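Local coordinates for dihydrodipicolinate synthase (Bacillus anthracis, PDB 1XKY), which probably catalyses the condensation of pyruvate with aspartate semialdehyde, the step that commits the pathway to lysine biosynthesis, at residues A[119-123]-A[124-128]; A[237-240]-A[241-245]; A[33-36]-A[37-41]; A[100-103]-A[104-107]. All coordinates share one frame; numbering follows the deposited sequence.

Interaction 1: A[119-123]-A[124-128]; sequences NKPSQ and EGMYQ
S122, the N-cap of helix 123-135, accepts from G125 N through OG at 2.9 Å, and the N-H points well at the oxygen (159°). The hydroxyl sits between the backbone N and the carbonyl carbon (chi1 68°), which brings OG to the N-H of G125. The S122 carbonyl O also takes M126 N at 3.0 Å, and Q123 O takes Y127 N at 2.9 Å, so the helical bonding pattern starts at once. The M126 side chain reaches back to P121 and Q123. Its CG lies 3.5 Å from P121 CG, and the two side chains cross at about a right angle. The M126 chain then bends at its last torsion (chi3 -84°). This brings CE to 3.5 Å from Q123 NE2, near the amide at the end of the bent Q123 chain. That amide is fixed by other partners: Q153 O receives NE2, while S155 N and T158 OG1 bond to OE1. E124 OE1 forms a salt bridge with R161, which also makes a cation-pi contact with the Y127 ring. N119 packs on P60, K120 on G148 and E124 on L282 of a neighbouring subunit. The segment 119-123 leads from barrel strand 110-114 into helix 123-135, and M126 rests on A115, P116 and V152 in nearby loops.

Interaction 2: A[237-240]-A[241-245]; sequences FKKA and QKLHQ
Q241 lies back across the carbonyl of F237, one helical turn earlier. Its CG and CD are 3.0 and 3.1 Å from F237 O. The amide lies with its flat face over F237 O, with NE2 3.6 Å from F237 CB. Q241 CG is anti to Q241's own carbonyl carbon (chi1 -74°), and the chain runs extended from there. The NE2 group is bonded to A207 O of a neighbouring subunit. The F237 ring leads away from Q241 and stacks on F232 of that subunit. These are turns of helix 237-253, which packs on helix 218-234 in the C-terminal helical part that enzymes of this family add to the TIM barrel. The backbone bonds are regular: Q241 N to F237 O is 2.8 Å, and H244 N to A240 O is 2.9 Å. On another face of the helix K239 and L243 run side by side and point the same way, with K239 CE 4.1 Å from L243 CD1. The K239 chain is fully extended, and its NZ forms a salt bridge with E227 of helix 218-234. L243 packs there too, on M228. H244 NE2 bonds to T182 OG1 of the same neighbouring subunit.

Interaction 3: A[33-36]-A[37-41]; sequences AKTT and KLVNY
N40 lies one turn along the helix from T36, and the two side chains run side by side in the same direction. T36 CG2 is 3.7 Å from N40 ND2. N40 N donates to T36 O at 3.1 Å, and the bond is nearly straight (170°). The amide oxygen, N40 OD1, accepts from R81 NH2, which fixes the amide at its far end. T36 OG1 sits beside its own backbone N (chi1 -58°), which turns it back along the helix. There it bonds with F32 O and with H73 NE2 of helix 64-78. T35 OG1 likewise turns back, to D31 O. The remaining carbonyls are each taken by the amide four residues on. A33 O receives K37 N at 3.1 Å, K34 O receives L38 N at 2.9 Å, and T35 O receives V39 N at 2.9 Å. V39 CG2 is also packed against T35 O, 3.3 Å away. K34 carries its charge away from this turn to a salt bridge with D273. T36 and V39 both pack on V77, and L38 rests on M20 and V21. The segments form part of helix 32-44, the crossover between strands 16-19 and 49-52. Such a beta-alpha-beta unit, with its helix outside parallel strands, is the repeating element of a TIM barrel.

Interaction 4: A[100-103]-A[104-107]; sequences TKKA and TEVG
T104 grips the carbonyl of T100 with two bonds. T104 OG1 donates to T100 O at 2.9 Å, and T104 N reaches it, also at 2.9 Å. The two donors come from opposite faces of the carbonyl plane. The hydroxyl stands 35° out of it. It gets there because OG1 is anti to the carbonyl carbon of T104 (chi1 -62°), which turns it back along the helix. E105 N donates to K101 O at 2.9 Å, and E105 CG lies 3.2 Å from that oxygen. A water bridges the turn by donating to E105 OE1 at 2.9 Å and to K102 O. K102 O also receives V106 N at 3.3 Å, a longer bond at the helix end. V106 N makes a second, weak bond to A103 O. Beyond these contacts, T104 OG1 bonds with T137 OG1, and T100 OG1 with S96 O and T88 OG1. A103 and V106 pack on Y71 of helix 64-78. V106 is the first residue to leave helical angles, and G107 follows with a positive phi (90°), toward strand 110-114 of the same beta-alpha-beta unit. T100 O and K102 O each accept a second donor besides the amide, and the T104 hydroxyl is satisfied within the helix. K102 NZ has a long, weak ion pair with D98 and lies 5.6 Å from E105 OE1, so any attraction to E105 is probably modest.

All four contacts are local, at the start, middle or end of helices around one barrel, and none touches another. Interaction 1 opens a helix with a serine cap, while interaction 4 lies at a helix end, where a threonine hydroxyl and a water add to the backbone bonds. Interactions 2 and 3 lie within helices with regular backbone bonds. Interactions 3 and 4 both pack on helix 64-78, and their centres are 21 Å apart. Neither meets another chain. Interactions 1 and 2 do, with centres 39 Å apart, and they touch different neighbouring subunits. None is wholly core: each mixes buried residues with more open ones. Interaction 1 has no fully exposed residue among those that touch, whereas interaction 2 has three.

Interaction 1: A[119-123]-A[124-128]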
# COMPACT_ATOMS: atom_id res chain seq x y z
N ASN A 119 -11.55 -12.14 -9.95
CA ASN A 119 -11.41 -11.78 -11.38
C ASN A 119 -11.22 -10.29 -11.68
O ASN A 119 -11.05 -9.92 -12.85
CB ASN A 119 -12.54 -12.39 -12.25
CG ASN A 119 -13.94 -12.16 -11.71
OD1 ASN A 119 -14.15 -11.32 -10.83
ND2 ASN A 119 -14.91 -12.92 -12.23
N LYS A 120 -11.25 -9.45 -10.65
CA LYS A 120 -10.88 -8.02 -10.76
C LYS A 120 -11.57 -7.25 -11.89
O LYS A 120 -10.89 -6.73 -12.79
CB LYS A 120 -9.36 -7.88 -10.89
CG LYS A 120 -8.59 -8.43 -9.69
CD LYS A 120 -7.25 -7.75 -9.54
CE LYS A 120 -6.33 -8.04 -10.70
NZ LYS A 120 -5.05 -7.30 -10.54
N PRO A 121 -12.91 -7.17 -11.84
CA PRO A 121 -13.64 -6.47 -12.89
C PRO A 121 -13.44 -4.95 -12.89
O PRO A 121 -13.03 -4.37 -11.88
CB PRO A 121 -15.10 -6.81 -12.58
CG PRO A 121 -15.12 -7.01 -11.11
CD PRO A 121 -13.82 -7.71 -10.81
N SER A 122 -13.77 -4.32 -14.01
CA SER A 122 -13.70 -2.87 -14.14
C SER A 122 -14.91 -2.24 -13.48
O SER A 122 -15.84 -2.93 -13.07
CB SER A 122 -13.70 -2.49 -15.61
OG SER A 122 -14.96 -2.79 -16.18
N GLN A 123 -14.93 -0.90 -13.43
CA GLN A 123 -16.11 -0.18 -12.92
C GLN A 123 -17.35 -0.48 -13.76
O GLN A 123 -18.41 -0.76 -13.21
CB GLN A 123 -15.87 1.33 -12.86
CG GLN A 123 -14.83 1.73 -11.83
CD GLN A 123 -15.13 1.17 -10.45
OE1 GLN A 123 -16.25 1.32 -9.94
NE2 GLN A 123 -14.15 0.50 -9.86
N GLU A 124 -17.20 -0.44 -15.09
CA GLU A 124 -18.32 -0.69 -15.99
C GLU A 124 -18.74 -2.17 -15.94
O GLU A 124 -19.92 -2.48 -16.05
CB GLU A 124 -17.99 -0.24 -17.41
CG GLU A 124 -19.09 -0.46 -18.47
CD GLU A 124 -20.36 0.33 -18.24
OE1 GLU A 124 -20.36 1.28 -17.44
OE2 GLU A 124 -21.38 -0.01 -18.88
N GLY A 125 -17.77 -3.08 -15.78
CA GLY A 125 -18.07 -4.50 -15.59
C GLY A 125 -18.96 -4.72 -14.37
O GLY A 125 -20.00 -5.39 -14.45
N MET A 126 -18.58 -4.10 -13.26
CA MET A 126 -19.34 -4.19 -12.03
C MET A 126 -20.70 -3.54 -12.17
O MET A 126 -21.69 -4.06 -11.68
CB MET A 126 -18.56 -3.58 -10.86
CG MET A 126 -17.44 -4.47 -10.39
SD MET A 126 -16.74 -3.92 -8.84
CE MET A 126 -15.59 -2.67 -9.40
N TYR A 127 -20.75 -2.41 -12.86
CA TYR A 127 -22.03 -1.77 -13.14
C TYR A 127 -22.99 -2.73 -13.87
O TYR A 127 -24.14 -2.90 -13.45
CB TYR A 127 -21.83 -0.47 -13.93
CG TYR A 127 -23.15 0.14 -14.28
CD1 TYR A 127 -23.83 0.93 -13.36
CD2 TYR A 127 -23.77 -0.13 -15.50
CE1 TYR A 127 -25.09 1.45 -13.66
CE2 TYR A 127 -25.00 0.38 -15.81
CZ TYR A 127 -25.66 1.18 -14.89
OH TYR A 127 -26.89 1.70 -15.19
N GLN A 128 -22.52 -3.35 -14.94
CA GLN A 128 -23.35 -4.30 -15.69
C GLN A 128 -23.70 -5.54 -14.86
O GLN A 128 -24.80 -6.08 -14.97
CB GLN A 128 -22.66 -4.71 -16.99
CG GLN A 128 -22.46 -3.56 -17.98
CD GLN A 128 -23.76 -2.90 -18.46
OE1 GLN A 128 -23.75 -1.71 -18.81
NE2 GLN A 128 -24.86 -3.64 -18.48

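Interaction 2: A[237-240]-A[241-245]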
# COMPACT_ATOMS: atom_id res chain seq x y z
N PHE A 237 -22.04 12.66 23.70
CA PHE A 237 -20.84 12.14 23.03
C PHE A 237 -19.84 11.48 23.98
O PHE A 237 -19.06 10.63 23.56
CB PHE A 237 -20.17 13.24 22.20
CG PHE A 237 -21.10 13.87 21.20
CD1 PHE A 237 -21.72 13.10 20.23
CD2 PHE A 237 -21.38 15.23 21.24
CE1 PHE A 237 -22.59 13.67 19.32
CE2 PHE A 237 -22.24 15.81 20.33
CZ PHE A 237 -22.85 15.03 19.36
N LYS A 238 -19.87 11.86 25.25
CA LYS A 238 -18.95 11.28 26.23
C LYS A 238 -19.21 9.79 26.41
O LYS A 238 -18.29 8.98 26.28
CB LYS A 238 -19.03 12.02 27.57
CG LYS A 238 -18.63 13.50 27.46
CD LYS A 238 -17.14 13.73 27.68
CE LYS A 238 -16.87 14.31 29.07
NZ LYS A 238 -17.32 15.74 29.14
N LYS A 239 -20.46 9.43 26.71
CA LYS A 239 -20.83 8.02 26.80
C LYS A 239 -20.69 7.30 25.44
O LYS A 239 -20.21 6.17 25.39
CB LYS A 239 -22.25 7.83 27.34
CG LYS A 239 -22.54 6.36 27.67
CD LYS A 239 -23.92 6.12 28.22
CE LYS A 239 -24.08 4.66 28.62
NZ LYS A 239 -25.32 4.42 29.43
N ALA A 240 -21.11 7.94 24.35
CA ALA A 240 -20.98 7.32 23.03
C ALA A 240 -19.51 6.98 22.76
O ALA A 240 -19.19 5.89 22.29
CB ALA A 240 -21.52 8.24 21.93
N GLN A 241 -18.61 7.90 23.10
CA GLN A 241 -17.17 7.70 22.91
C GLN A 241 -16.63 6.58 23.81
O GLN A 241 -15.76 5.83 23.39
CB GLN A 241 -16.41 9.02 23.13
CG GLN A 241 -16.59 10.01 21.96
CD GLN A 241 -16.31 11.47 22.33
OE1 GLN A 241 -15.74 11.75 23.38
NE2 GLN A 241 -16.71 12.39 21.45
N LYS A 242 -17.16 6.46 25.03
CA LYS A 242 -16.76 5.39 25.94
C LYS A 242 -17.09 4.01 25.37
O LYS A 242 -16.26 3.09 25.43
CB LYS A 242 -17.43 5.58 27.30
CG LYS A 242 -16.96 4.64 28.39
CD LYS A 242 -17.88 4.71 29.60
CE LYS A 242 -17.40 3.82 30.73
NZ LYS A 242 -16.26 4.43 31.46
N LEU A 243 -18.29 3.86 24.82
CA LEU A 243 -18.72 2.58 24.23
C LEU A 243 -18.05 2.32 22.88
O LEU A 243 -17.77 1.17 22.54
CB LEU A 243 -20.25 2.55 24.11
CG LEU A 243 -20.98 2.37 25.45
CD1 LEU A 243 -22.43 2.77 25.36
CD2 LEU A 243 -20.85 0.92 25.94
N HIS A 244 -17.79 3.39 22.13
CA HIS A 244 -17.01 3.31 20.90
C HIS A 244 -15.63 2.69 21.15
O HIS A 244 -15.17 1.88 20.37
CB HIS A 244 -16.86 4.72 20.28
CG HIS A 244 -15.85 4.81 19.18
ND1 HIS A 244 -16.06 4.30 17.92
CD2 HIS A 244 -14.62 5.38 19.16
CE1 HIS A 244 -15.00 4.54 17.17
NE2 HIS A 244 -14.11 5.19 17.90
N GLN A 245 -15.00 3.09 22.25
CA GLN A 245 -13.70 2.54 22.63
C GLN A 245 -13.76 1.03 22.86
O GLN A 245 -12.87 0.29 22.41
CB GLN A 245 -13.15 3.29 23.84
CG GLN A 245 -12.60 4.66 23.44
CD GLN A 245 -12.44 5.63 24.59
OE1 GLN A 245 -12.22 6.83 24.37
NE2 GLN A 245 -12.55 5.13 25.81

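Interaction 3: A[33-36]-A[37-41]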
# COMPACT_ATOMS: atom_id res chain seq x y z
N ALA A 33 -30.86 -26.22 14.53
CA ALA A 33 -31.28 -25.90 15.90
C ALA A 33 -30.42 -24.79 16.52
O ALA A 33 -30.94 -23.90 17.18
CB ALA A 33 -31.26 -27.15 16.78
N LYS A 34 -29.11 -24.85 16.31
CA LYS A 34 -28.21 -23.78 16.76
C LYS A 34 -28.49 -22.47 16.02
O LYS A 34 -28.39 -21.39 16.60
CB LYS A 34 -26.73 -24.18 16.60
CG LYS A 34 -26.28 -25.24 17.59
CD LYS A 34 -24.83 -25.69 17.37
CE LYS A 34 -24.31 -26.44 18.61
NZ LYS A 34 -22.82 -26.64 18.59
N THR A 35 -28.83 -22.57 14.74
CA THR A 35 -29.21 -21.39 13.96
C THR A 35 -30.45 -20.72 14.56
O THR A 35 -30.48 -19.51 14.73
CB THR A 35 -29.44 -21.73 12.47
OG1 THR A 35 -28.26 -22.34 11.92
CG2 THR A 35 -29.77 -20.48 11.67
N THR A 36 -31.45 -21.52 14.92
CA THR A 36 -32.66 -21.00 15.57
C THR A 36 -32.28 -20.26 16.85
O THR A 36 -32.70 -19.12 17.06
CB THR A 36 -33.67 -22.12 15.86
OG1 THR A 36 -34.01 -22.78 14.63
CG2 THR A 36 -34.95 -21.57 16.51
N LYS A 37 -31.46 -20.88 17.69
CA LYS A 37 -31.01 -20.25 18.93
C LYS A 37 -30.30 -18.92 18.64
O LYS A 37 -30.57 -17.91 19.30
CB LYS A 37 -30.09 -21.18 19.72
CG LYS A 37 -29.83 -20.71 21.14
CD LYS A 37 -28.69 -21.49 21.81
CE LYS A 37 -29.10 -22.86 22.31
NZ LYS A 37 -28.92 -23.94 21.29
N LEU A 38 -29.41 -18.93 17.65
CA LEU A 38 -28.62 -17.75 17.32
C LEU A 38 -29.47 -16.60 16.80
O LEU A 38 -29.28 -15.45 17.20
CB LEU A 38 -27.53 -18.09 16.28
CG LEU A 38 -26.70 -16.90 15.77
CD1 LEU A 38 -25.94 -16.26 16.91
CD2 LEU A 38 -25.74 -17.34 14.67
N VAL A 39 -30.40 -16.90 15.90
CA VAL A 39 -31.30 -15.89 15.34
C VAL A 39 -32.11 -15.20 16.44
O VAL A 39 -32.20 -13.97 16.49
CB VAL A 39 -32.25 -16.48 14.27
CG1 VAL A 39 -33.36 -15.50 13.92
CG2 VAL A 39 -31.46 -16.87 13.01
N ASN A 40 -32.68 -16.00 17.34
CA ASN A 40 -33.46 -15.43 18.45
C ASN A 40 -32.62 -14.59 19.40
O ASN A 40 -33.06 -13.51 19.85
CB ASN A 40 -34.19 -16.55 19.20
CG ASN A 40 -35.39 -17.06 18.43
OD1 ASN A 40 -36.22 -16.28 17.97
ND2 ASN A 40 -35.49 -18.37 18.29
N TYR A 41 -31.42 -15.08 19.70
CA TYR A 41 -30.46 -14.32 20.49
C TYR A 41 -30.17 -12.94 19.88
O TYR A 41 -30.25 -11.91 20.56
CB TYR A 41 -29.16 -15.12 20.69
CG TYR A 41 -28.06 -14.27 21.27
CD1 TYR A 41 -27.94 -14.09 22.65
CD2 TYR A 41 -27.16 -13.61 20.44
CE1 TYR A 41 -26.94 -13.28 23.19
CE2 TYR A 41 -26.15 -12.80 20.96
CZ TYR A 41 -26.05 -12.63 22.34
OH TYR A 41 -25.04 -11.83 22.86

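Interaction 4: A[100-103]-A[104-107]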
# COMPACT_ATOMS: atom_id res chain seq x y z
N THR A 100 -29.96 -15.66 -6.72
CA THR A 100 -30.84 -14.56 -6.35
C THR A 100 -32.31 -14.96 -6.53
O THR A 100 -33.14 -14.68 -5.65
CB THR A 100 -30.47 -13.27 -7.11
OG1 THR A 100 -29.16 -12.84 -6.71
CG2 THR A 100 -31.46 -12.15 -6.84
N LYS A 101 -32.61 -15.65 -7.64
CA LYS A 101 -33.95 -16.20 -7.89
C LYS A 101 -34.34 -17.17 -6.80
O LYS A 101 -35.44 -17.10 -6.27
CB LYS A 101 -34.02 -16.94 -9.23
CG LYS A 101 -33.63 -16.15 -10.47
CD LYS A 101 -34.76 -15.34 -11.06
CE LYS A 101 -34.31 -14.61 -12.32
NZ LYS A 101 -33.85 -15.54 -13.39
N LYS A 102 -33.44 -18.10 -6.49
CA LYS A 102 -33.69 -19.10 -5.46
C LYS A 102 -33.95 -18.48 -4.09
O LYS A 102 -34.89 -18.88 -3.40
CB LYS A 102 -32.55 -20.12 -5.41
CG LYS A 102 -32.56 -21.10 -6.58
CD LYS A 102 -31.19 -21.67 -6.84
CE LYS A 102 -31.24 -22.96 -7.64
NZ LYS A 102 -32.14 -22.84 -8.82
N ALA A 103 -33.13 -17.51 -3.70
CA ALA A 103 -33.37 -16.77 -2.45
C ALA A 103 -34.73 -16.06 -2.47
O ALA A 103 -35.46 -16.09 -1.48
CB ALA A 103 -32.25 -15.77 -2.20
N THR A 104 -35.07 -15.44 -3.60
CA THR A 104 -36.35 -14.74 -3.72
C THR A 104 -37.51 -15.72 -3.52
O THR A 104 -38.49 -15.40 -2.83
CB THR A 104 -36.48 -14.05 -5.11
OG1 THR A 104 -35.46 -13.06 -5.25
CG2 THR A 104 -37.85 -13.39 -5.28
N GLU A 105 -37.38 -16.91 -4.10
CA GLU A 105 -38.39 -17.96 -4.00
C GLU A 105 -38.66 -18.47 -2.59
O GLU A 105 -39.77 -18.90 -2.29
CB GLU A 105 -38.01 -19.15 -4.88
CG GLU A 105 -38.12 -18.90 -6.37
CD GLU A 105 -37.44 -20.00 -7.19
OE1 GLU A 105 -36.91 -20.96 -6.59
OE2 GLU A 105 -37.44 -19.90 -8.44
N VAL A 106 -37.65 -18.44 -1.71
CA VAL A 106 -37.85 -18.88 -0.32
C VAL A 106 -38.17 -17.75 0.66
O VAL A 106 -38.18 -17.97 1.87
CB VAL A 106 -36.66 -19.74 0.22
CG1 VAL A 106 -36.39 -20.91 -0.70
CG2 VAL A 106 -35.40 -18.89 0.43
N GLY A 107 -38.42 -16.55 0.14
CA GLY A 107 -39.02 -15.48 0.93
C GLY A 107 -38.11 -14.53 1.69
O GLY A 107 -38.55 -13.88 2.65
O HOH W 1 -35.50 -21.78 -4.25